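Local structure of glucosamine-6-phosphate deaminase (Thermotoga maritima, 1J5X) at residues A315-L318 with G319-A323; F197-S200 with W201-I204. The protein is an alpha/beta protein with a SIS domain, in which helices flank parallel beta sheets. All coordinates share one frame; numbering follows the deposited sequence.

Contact 1 (A315-L318 with G319-A323); sequences AQIL and GYQKA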
ATOM      1  N   ALA A 315     -10.102   1.064   1.701  1.00 19.42           N
ATOM      2  CA  ALA A 315      -9.737   1.296   3.111  1.00 19.14           C
ATOM      3  C   ALA A 315      -9.457   2.772   3.419  1.00 20.75           C
ATOM      4  O   ALA A 315      -9.748   3.226   4.530  1.00 20.45           O
ATOM      5  CB  ALA A 315      -8.484   0.391   3.496  1.00 20.23           C
ATOM      6  N   GLN A 316      -8.929   3.535   2.463  1.00 18.26           N
ATOM      7  CA  GLN A 316      -8.711   4.981   2.692  1.00 20.69           C
ATOM      8  C   GLN A 316     -10.096   5.654   2.860  1.00 23.63           C
ATOM      9  O   GLN A 316     -10.245   6.567   3.636  1.00 21.68           O
ATOM     10  CB  GLN A 316      -8.073   5.633   1.496  1.00 21.03           C
ATOM     11  CG  GLN A 316      -6.637   5.202   1.175  1.00 23.45           C
ATOM     12  CD  GLN A 316      -6.193   5.746  -0.177  1.00 26.34           C
ATOM     13  OE1 GLN A 316      -6.524   6.841  -0.521  1.00 25.85           O
ATOM     14  NE2 GLN A 316      -5.425   4.972  -0.941  1.00 27.69           N
ATOM     15  N   ILE A 317     -11.076   5.217   2.059  1.00 22.37           N
ATOM     16  CA  ILE A 317     -12.433   5.760   2.152  1.00 23.29           C
ATOM     17  C   ILE A 317     -13.085   5.311   3.470  1.00 24.82           C
ATOM     18  O   ILE A 317     -13.790   6.097   4.117  1.00 24.68           O
ATOM     19  CB  ILE A 317     -13.294   5.323   0.888  1.00 22.85           C
ATOM     20  CG1 ILE A 317     -12.759   6.034  -0.341  1.00 20.73           C
ATOM     21  CG2 ILE A 317     -14.808   5.591   1.115  1.00 24.55           C
ATOM     22  CD1 ILE A 317     -13.414   5.536  -1.701  1.00 23.57           C
ATOM     23  N   LEU A 318     -12.845   4.073   3.877  1.00 21.43           N
ATOM     24  CA  LEU A 318     -13.376   3.593   5.140  1.00 25.05           C
ATOM     25  C   LEU A 318     -12.771   4.459   6.248  1.00 25.74           C
ATOM     26  O   LEU A 318     -13.494   4.959   7.127  1.00 23.78           O
ATOM     27  CB  LEU A 318     -12.983   2.136   5.378  1.00 23.32           C
ATOM     28  CG  LEU A 318     -13.401   1.582   6.752  1.00 24.21           C
ATOM     29  CD1 LEU A 318     -14.972   1.545   6.927  1.00 23.90           C
ATOM     30  CD2 LEU A 318     -12.881   0.172   6.846  1.00 22.89           C
ATOM     31  N   GLY A 319     -11.462   4.686   6.171  1.00 24.42           N
ATOM     32  CA  GLY A 319     -10.819   5.453   7.232  1.00 27.22           C
ATOM     33  C   GLY A 319     -11.436   6.843   7.326  1.00 27.78           C
ATOM     34  O   GLY A 319     -11.749   7.349   8.439  1.00 25.63           O
ATOM     35  N   TYR A 320     -11.580   7.475   6.166  1.00 25.34           N
ATOM     36  CA  TYR A 320     -12.128   8.833   6.119  1.00 26.50           C
ATOM     37  C   TYR A 320     -13.555   8.873   6.680  1.00 29.26           C
ATOM     38  O   TYR A 320     -13.878   9.636   7.607  1.00 28.38           O
ATOM     39  CB  TYR A 320     -12.110   9.358   4.706  1.00 28.33           C
ATOM     40  CG  TYR A 320     -12.607  10.789   4.653  1.00 31.07           C
ATOM     41  CD1 TYR A 320     -13.967  11.073   4.549  1.00 30.18           C
ATOM     42  CD2 TYR A 320     -11.711  11.853   4.790  1.00 31.74           C
ATOM     43  CE1 TYR A 320     -14.420  12.396   4.581  1.00 32.39           C
ATOM     44  CE2 TYR A 320     -12.154  13.167   4.834  1.00 33.91           C
ATOM     45  CZ  TYR A 320     -13.504  13.432   4.732  1.00 34.74           C
ATOM     46  OH  TYR A 320     -13.921  14.769   4.817  1.00 38.52           O
ATOM     47  N   GLN A 321     -14.410   8.035   6.140  1.00 28.71           N
ATOM     48  CA  GLN A 321     -15.786   8.029   6.596  1.00 30.66           C
ATOM     49  C   GLN A 321     -15.889   7.680   8.069  1.00 30.92           C
ATOM     50  O   GLN A 321     -16.747   8.235   8.785  1.00 30.60           O
ATOM     51  CB  GLN A 321     -16.633   7.055   5.734  1.00 28.74           C
ATOM     52  CG  GLN A 321     -16.757   7.539   4.259  1.00 31.75           C
ATOM     53  CD  GLN A 321     -17.810   6.759   3.455  1.00 31.68           C
ATOM     54  OE1 GLN A 321     -18.674   6.040   4.158  1.00 29.04           O
ATOM     55  NE2 GLN A 321     -17.820   6.794   2.212  1.00 33.35           N
ATOM     56  N   LYS A 322     -15.034   6.769   8.545  1.00 26.89           N
ATOM     57  CA  LYS A 322     -15.114   6.393   9.953  1.00 26.37           C
ATOM     58  C   LYS A 322     -14.676   7.543  10.836  1.00 26.77           C
ATOM     59  O   LYS A 322     -15.209   7.695  11.957  1.00 30.08           O
ATOM     60  CB  LYS A 322     -14.243   5.163  10.294  1.00 25.87           C
ATOM     61  CG  LYS A 322     -14.210   4.798  11.794  1.00 24.66           C
ATOM     62  CD  LYS A 322     -15.513   4.174  12.313  1.00 27.55           C
ATOM     63  CE  LYS A 322     -15.429   3.957  13.833  1.00 26.91           C
ATOM     64  NZ  LYS A 322     -16.595   3.251  14.415  1.00 29.78           N
ATOM     65  N   ALA A 323     -13.714   8.330  10.379  1.00 25.09           N
ATOM     66  CA  ALA A 323     -13.272   9.439  11.204  1.00 28.63           C
ATOM     67  C   ALA A 323     -14.428  10.452  11.348  1.00 30.87           C
ATOM     68  O   ALA A 323     -14.688  10.979  12.437  1.00 31.82           O
ATOM     69  CB  ALA A 323     -12.114  10.101  10.590  1.00 24.38           C
TER

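Contact 2 (F197-S200 with W201-I204); sequences FDIS and WKVI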
ATOM      1  N   PHE A 197     -13.733   4.094  -7.578  1.00 23.53           N
ATOM      2  CA  PHE A 197     -13.801   5.022  -6.453  1.00 23.23           C
ATOM      3  C   PHE A 197     -15.255   5.307  -6.068  1.00 24.15           C
ATOM      4  O   PHE A 197     -15.655   5.171  -4.900  1.00 22.02           O
ATOM      5  CB  PHE A 197     -13.067   6.307  -6.818  1.00 25.12           C
ATOM      6  CG  PHE A 197     -13.162   7.384  -5.745  1.00 27.53           C
ATOM      7  CD1 PHE A 197     -14.289   8.218  -5.661  1.00 31.12           C
ATOM      8  CD2 PHE A 197     -12.151   7.525  -4.790  1.00 30.21           C
ATOM      9  CE1 PHE A 197     -14.409   9.182  -4.620  1.00 32.43           C
ATOM     10  CE2 PHE A 197     -12.256   8.473  -3.757  1.00 29.98           C
ATOM     11  CZ  PHE A 197     -13.377   9.301  -3.666  1.00 31.10           C
ATOM     12  N   ASP A 198     -16.082   5.647  -7.066  1.00 25.60           N
ATOM     13  CA  ASP A 198     -17.478   5.954  -6.793  1.00 25.59           C
ATOM     14  C   ASP A 198     -18.232   4.756  -6.235  1.00 24.21           C
ATOM     15  O   ASP A 198     -19.040   4.916  -5.340  1.00 26.64           O
ATOM     16  CB  ASP A 198     -18.180   6.522  -8.068  1.00 25.16           C
ATOM     17  CG  ASP A 198     -17.546   7.833  -8.566  1.00 31.98           C
ATOM     18  OD1 ASP A 198     -16.893   8.567  -7.779  1.00 32.12           O
ATOM     19  OD2 ASP A 198     -17.704   8.161  -9.764  1.00 35.87           O
ATOM     20  N   ILE A 199     -17.986   3.548  -6.748  1.00 24.49           N
ATOM     21  CA  ILE A 199     -18.652   2.377  -6.213  1.00 23.86           C
ATOM     22  C   ILE A 199     -18.197   2.194  -4.750  1.00 23.30           C
ATOM     23  O   ILE A 199     -19.005   1.854  -3.852  1.00 24.34           O
ATOM     24  CB  ILE A 199     -18.293   1.055  -7.029  1.00 21.59           C
ATOM     25  CG1 ILE A 199     -18.940   1.126  -8.442  1.00 25.43           C
ATOM     26  CG2 ILE A 199     -18.746  -0.189  -6.244  1.00 23.90           C
ATOM     27  CD1 ILE A 199     -18.492   0.020  -9.451  1.00 23.00           C
ATOM     28  N   SER A 200     -16.898   2.356  -4.538  1.00 23.90           N
ATOM     29  CA  SER A 200     -16.321   2.170  -3.194  1.00 25.32           C
ATOM     30  C   SER A 200     -17.003   3.137  -2.222  1.00 23.42           C
ATOM     31  O   SER A 200     -17.496   2.718  -1.162  1.00 25.57           O
ATOM     32  CB  SER A 200     -14.800   2.439  -3.209  1.00 23.71           C
ATOM     33  OG  SER A 200     -14.131   1.429  -3.950  1.00 23.10           O
ATOM     34  N   TRP A 201     -17.031   4.401  -2.600  1.00 25.51           N
ATOM     35  CA  TRP A 201     -17.635   5.417  -1.731  1.00 25.91           C
ATOM     36  C   TRP A 201     -19.048   5.082  -1.353  1.00 27.65           C
ATOM     37  O   TRP A 201     -19.412   5.099  -0.159  1.00 25.65           O
ATOM     38  CB  TRP A 201     -17.597   6.794  -2.388  1.00 30.57           C
ATOM     39  CG  TRP A 201     -18.004   7.880  -1.419  1.00 31.05           C
ATOM     40  CD1 TRP A 201     -19.271   8.229  -1.054  1.00 35.11           C
ATOM     41  CD2 TRP A 201     -17.124   8.639  -0.591  1.00 33.90           C
ATOM     42  NE1 TRP A 201     -19.237   9.153  -0.036  1.00 33.99           N
ATOM     43  CE2 TRP A 201     -17.928   9.426   0.268  1.00 35.10           C
ATOM     44  CE3 TRP A 201     -15.726   8.729  -0.483  1.00 33.73           C
ATOM     45  CZ2 TRP A 201     -17.371  10.303   1.234  1.00 34.74           C
ATOM     46  CZ3 TRP A 201     -15.174   9.606   0.487  1.00 34.24           C
ATOM     47  CH2 TRP A 201     -16.003  10.374   1.325  1.00 34.40           C
ATOM     48  N   LYS A 202     -19.850   4.707  -2.354  1.00 31.52           N
ATOM     49  CA  LYS A 202     -21.258   4.401  -2.105  1.00 31.87           C
ATOM     50  C   LYS A 202     -21.507   3.116  -1.343  1.00 30.87           C
ATOM     51  O   LYS A 202     -22.422   3.057  -0.518  1.00 30.59           O
ATOM     52  CB  LYS A 202     -22.070   4.436  -3.429  1.00 35.35           C
ATOM     53  CG  LYS A 202     -21.610   3.442  -4.498  1.00 43.68           C
ATOM     54  CD  LYS A 202     -22.024   1.968  -4.222  1.00 46.08           C
ATOM     55  CE  LYS A 202     -23.555   1.738  -4.295  1.00 49.26           C
ATOM     56  NZ  LYS A 202     -23.994   0.404  -3.739  1.00 48.96           N
ATOM     57  N   VAL A 203     -20.717   2.079  -1.608  1.00 28.93           N
ATOM     58  CA  VAL A 203     -20.848   0.824  -0.897  1.00 26.81           C
ATOM     59  C   VAL A 203     -20.481   1.030   0.590  1.00 25.85           C
ATOM     60  O   VAL A 203     -21.151   0.508   1.484  1.00 26.48           O
ATOM     61  CB  VAL A 203     -19.877  -0.264  -1.491  1.00 25.81           C
ATOM     62  CG1 VAL A 203     -19.776  -1.446  -0.568  1.00 27.76           C
ATOM     63  CG2 VAL A 203     -20.357  -0.698  -2.927  1.00 27.16           C
ATOM     64  N   ILE A 204     -19.414   1.779   0.852  1.00 24.27           N
ATOM     65  CA  ILE A 204     -18.966   1.967   2.232  1.00 24.47           C
ATOM     66  C   ILE A 204     -19.936   2.917   2.991  1.00 27.67           C
ATOM     67  O   ILE A 204     -20.136   2.792   4.191  1.00 25.17           O
ATOM     68  CB  ILE A 204     -17.510   2.484   2.258  1.00 25.94           C
ATOM     69  CG1 ILE A 204     -16.580   1.423   1.617  1.00 27.88           C
ATOM     70  CG2 ILE A 204     -17.045   2.745   3.752  1.00 25.38           C
ATOM     71  CD1 ILE A 204     -15.142   1.886   1.337  1.00 24.99           C
TER

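Contact 1 (A315-L318 with G319-A323)
The flat carboxamide of Gln321 lies beside the methyl CG2 of Ile317, with NE2 3.4 Å and CD 4.0 Å from that carbon. The methyl meets the nitrogen end obliquely, well off the amide plane, while the same NE2 makes a weak hydrogen bond to Trp201 O. The Tyr320 ring, the other flat group in 319-323, runs away from the preceding turn toward Pro330, and only its CB stays close, 3.5 Å from Gln316 O. Ile317 and Gln321 are one helical turn apart and point the same way. CG2 of Ile317 lies anti to the backbone N, where it meets the carboxamide, and Gln321 CG passes 3.3 Å from Ile317 O. That oxygen also accepts Gln321 N at 2.9 Å in an almost straight bond (172° at the hydrogen), one of four successive i to i+4 bonds running from Gly319 N to Lys322 N. At Gly319, N reaches Ala315 O at 2.8 Å. The Lys322 chain bends at CB-CG (chi2 73°), and its buried ammonium is taken up by Asp213 in a salt bridge and by the carbonyls of His212 and Leu209. Helix 313-326 thus turns Ile317 and Gln321 to helix 184-205, and Ala315, Leu318 and Lys322 to helix 222-238 and strand 214-218.

Contact 2 (F197-S200 with W201-I204)
The carbonyl oxygen of Ile199 accepts the backbone N of Val203 at 2.8 Å, with an angle of 161° at the hydrogen. Aliphatic carbons close in on the same oxygen: Val203 CG2 stands 3.0 Å from Ile199 O, and Lys202 CD is equally near to it. The lysine gets there by folding. Its CG sits between the backbone N and the carbonyl carbon (chi1 60°), and further bends at chi2 and chi3 lay the chain back over the preceding turn, bringing CG to 3.1 Å from Asp198 O as well. Ile199 and Val203 run side by side, their CG2 methyls 3.7 Å apart, and both rest on Ile299. This is the regular i to i+4 spacing of an alpha helix, here helix 184-205, which lies in the chain between helix 162-179 and strand 214-218, the latter a member of the four-stranded parallel sheet. Elsewhere round the helix, Phe197 and Trp201 send their rings the same way, each with CG anti to its own N. They meet obliquely, Phe197 CZ 4.0 Å from Trp201 CE3, and the ring planes are inclined by about 27°. Asp198 OD1 lies in plane at the edge of the Phe197 ring while forming a salt bridge with Lys24 of helix 15-25, the helix on which both aromatic side chains pack. The buried hydroxyl of Ser200 is satisfied within its own helix, by a hydrogen bond to Phe196 O.

Overall arrangement
Both contacts lie within a single helix, each spanning a little over two turns, and their helices pack on one another. Contact 1 is the more buried, its helix reaching strand 214-218 and helix 222-238; the centre of contact 2 lies about 19 Å from the centre of the chain, that of contact 1 about 15 Å, and contact 2 includes an exposed lysine. Their centres are about 11 Å apart. At the join, Ile317 CD1 touches Ser200 CB at 3.7 Å, and Ile317 CG2 approaches Trp201 CE3 at 3.6 Å. Buried Lys322 has its charge answered by several oxygens, whereas Lys202 lies curled along its helix surface. Aromatic packing across the turn belongs to contact 2.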